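Local structure of tegumental protein 20.8 kDa (Clonorchis sinensis, 5X2E) at residues 18-23 against 43-48. The protein binds calcium through its calmodulin-like EF-hand domain, the part of the longer tegumental protein present here. Residues are numbered along the deposited sequence; the frame is centred on the assembly and turned at random.
Sequences ISYPEL and LFDPDN. With CA (calcium ion), chain B.
Tyr-20 and Asp-45 join the two segments through one very short hydrogen bond. Tyr-20 is the first residue of helix 20-29, which starts within the last part of the calcium-binding loop, two residues before its ligand Glu-22. Its CB does not aim at the other segment. The first torsion sets CG anti to the carbonyl carbon (chi1 -67°), and from there the ring reaches across to 43-48. The ring also makes a cation-pi contact with Lys-41 of helix 35-44. Tyr-20 CE1 comes within 4.0 Å of Asp-45 OD2, and CZ is nearer to the same oxygen. Tyr-20 OH ends the side chain and donates to Asp-45 OD2 at 2.5 Å. That oxygen sits at the ring edge, near the ring plane. The carboxylate itself is turned 55° from the ring. Tyr-20 OH also accepts a hydrogen bond from a water oxygen at 2.7 Å. This water lies so close to Asn-48 OD1 that a bridge to it is doubtful.

Asp-45 is the first residue beyond helix 35-44 to leave helical geometry, and it opens a type I turn that ends at Asn-48. Its OD2 also takes the backbone N-H of Gly-50, and OD1 pairs with the hydroxyl of Thr-49. The two oxygens thus tie Asp-45 to the residues that follow its turn.

At the start of helix 20-29, Ser-19 and Glu-22 form a capping box. Ser-19 OG accepts from Glu-22 N at 3.0 Å, and Ser-19 N donates to Glu-22 OE1. Both carboxylate oxygens of Glu-22 bind the calcium, completing a site with Asp-11, Asp-13, Thr-15, Val-17 and a water.

The short bond suggests a strong, charge-assisted link between the phenol and a buried carboxylate. One N-H and one O-H donor on OD2 would probably favour the ionised form of Asp-45.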
loop_
_atom_site.group_PDB
_atom_site.type_symbol
_atom_site.label_atom_id
_atom_site.label_comp_id
_atom_site.label_asym_id
_atom_site.label_seq_id
_atom_site.Cartn_x
_atom_site.Cartn_y
_atom_site.Cartn_z
ATOM N N ILE A 18 -2.471 3.558 3.985
ATOM C CA ILE A 18 -3.345 3.363 2.845
ATOM C C ILE A 18 -4.790 3.494 3.344
ATOM O O ILE A 18 -5.276 2.732 4.201
ATOM C CB ILE A 18 -3.093 2.002 2.171
ATOM C CG1 ILE A 18 -1.770 2.070 1.397
ATOM C CG2 ILE A 18 -4.300 1.611 1.304
ATOM C CD1 ILE A 18 -1.383 0.716 0.753
ATOM N N SER A 19 -5.473 4.508 2.858
ATOM C CA SER A 19 -6.874 4.648 3.159
ATOM C C SER A 19 -7.692 3.702 2.288
ATOM O O SER A 19 -7.262 3.291 1.186
ATOM C CB SER A 19 -7.324 6.109 2.935
ATOM O OG SER A 19 -7.429 6.342 1.541
ATOM N N TYR A 20 -8.896 3.376 2.729
ATOM C CA TYR A 20 -9.746 2.547 1.907
ATOM C C TYR A 20 -10.081 3.210 0.534
ATOM O O TYR A 20 -9.979 2.549 -0.501
ATOM C CB TYR A 20 -10.986 2.137 2.669
ATOM C CG TYR A 20 -10.783 1.189 3.861
ATOM C CD1 TYR A 20 -9.579 0.545 4.104
ATOM C CD2 TYR A 20 -11.839 0.958 4.736
ATOM C CE1 TYR A 20 -9.444 -0.344 5.176
ATOM C CE2 TYR A 20 -11.712 0.106 5.808
ATOM C CZ TYR A 20 -10.508 -0.545 6.036
ATOM O OH TYR A 20 -10.454 -1.419 7.118
ATOM N N PRO A 21 -10.335 4.536 0.477
ATOM C CA PRO A 21 -10.501 5.127 -0.875
ATOM C C PRO A 21 -9.240 4.989 -1.758
ATOM O O PRO A 21 -9.393 4.737 -2.964
ATOM C CB PRO A 21 -10.814 6.605 -0.571
ATOM C CG PRO A 21 -11.550 6.511 0.781
ATOM C CD PRO A 21 -10.772 5.459 1.541
ATOM N N GLU A 22 -8.038 5.151 -1.185
ATOM C CA GLU A 22 -6.817 4.968 -1.966
ATOM C C GLU A 22 -6.746 3.573 -2.570
ATOM O O GLU A 22 -6.428 3.422 -3.743
ATOM C CB GLU A 22 -5.569 5.212 -1.084
ATOM C CG GLU A 22 -5.257 6.685 -0.881
ATOM C CD GLU A 22 -4.104 6.919 0.098
ATOM O OE1 GLU A 22 -3.798 6.041 0.942
ATOM O OE2 GLU A 22 -3.459 7.990 0.047
ATOM N N LEU A 23 -7.027 2.563 -1.758
ATOM C CA LEU A 23 -7.007 1.183 -2.203
ATOM C C LEU A 23 -8.063 0.970 -3.290
ATOM O O LEU A 23 -7.793 0.381 -4.331
ATOM C CB LEU A 23 -7.255 0.274 -0.992
ATOM C CG LEU A 23 -7.449 -1.208 -1.294
ATOM C CD1 LEU A 23 -6.182 -1.837 -1.928
ATOM C CD2 LEU A 23 -7.839 -1.908 -0.006
ATOM N N LEU A 43 -5.933 -9.206 4.915
ATOM C CA LEU A 43 -4.515 -9.487 5.129
ATOM C C LEU A 43 -3.794 -8.380 5.929
ATOM O O LEU A 43 -2.962 -8.684 6.790
ATOM C CB LEU A 43 -3.798 -9.703 3.778
ATOM C CG LEU A 43 -4.194 -10.935 2.939
ATOM C CD1 LEU A 43 -3.603 -10.894 1.530
ATOM C CD2 LEU A 43 -3.787 -12.234 3.611
ATOM N N PHE A 44 -4.145 -7.112 5.684
ATOM C CA PHE A 44 -3.344 -5.965 6.155
ATOM C C PHE A 44 -4.058 -5.053 7.138
ATOM O O PHE A 44 -3.451 -4.128 7.684
ATOM C CB PHE A 44 -2.880 -5.147 4.960
ATOM C CG PHE A 44 -2.123 -5.948 3.963
ATOM C CD1 PHE A 44 -1.043 -6.734 4.342
ATOM C CD2 PHE A 44 -2.481 -5.891 2.617
ATOM C CE1 PHE A 44 -0.343 -7.486 3.397
ATOM C CE2 PHE A 44 -1.793 -6.624 1.679
ATOM C CZ PHE A 44 -0.723 -7.426 2.067
ATOM N N ASP A 45 -5.343 -5.312 7.358
ATOM C CA ASP A 45 -6.084 -4.623 8.432
ATOM C C ASP A 45 -6.903 -5.660 9.188
ATOM O O ASP A 45 -8.118 -5.522 9.293
ATOM C CB ASP A 45 -6.999 -3.509 7.875
ATOM C CG ASP A 45 -7.596 -2.637 8.973
ATOM O OD1 ASP A 45 -7.031 -2.592 10.103
ATOM O OD2 ASP A 45 -8.639 -1.981 8.713
ATOM N N PRO A 46 -6.239 -6.708 9.723
ATOM C CA PRO A 46 -7.012 -7.811 10.291
ATOM C C PRO A 46 -7.842 -7.406 11.495
ATOM O O PRO A 46 -8.888 -8.026 11.714
ATOM C CB PRO A 46 -5.925 -8.826 10.692
ATOM C CG PRO A 46 -4.691 -7.978 10.888
ATOM C CD PRO A 46 -4.785 -6.952 9.818
ATOM N N ASP A 47 -7.378 -6.416 12.256
ATOM C CA ASP A 47 -8.116 -5.918 13.419
ATOM C C ASP A 47 -9.175 -4.867 13.058
ATOM O O ASP A 47 -9.816 -4.301 13.944
ATOM C CB ASP A 47 -7.146 -5.338 14.445
ATOM C CG ASP A 47 -6.261 -6.397 15.062
ATOM O OD1 ASP A 47 -5.040 -6.170 15.181
ATOM O OD2 ASP A 47 -6.784 -7.464 15.421
ATOM N N ASN A 48 -9.341 -4.591 11.764
ATOM C CA ASN A 48 -10.425 -3.730 11.307
ATOM C C ASN A 48 -10.327 -2.320 11.909
ATOM O O ASN A 48 -11.278 -1.780 12.476
ATOM C CB ASN A 48 -11.772 -4.379 11.637
ATOM C CG ASN A 48 -12.908 -3.807 10.832
ATOM O OD1 ASN A 48 -12.697 -3.070 9.868
ATOM N ND2 ASN A 48 -14.126 -4.164 11.204
HETATM CA CA CA B . -2.301 7.551 2.255
HETATM O O HOH W 1 -12.508 -3.072 7.473
HETATM O O HOH W 2 -4.260 8.310 3.295
#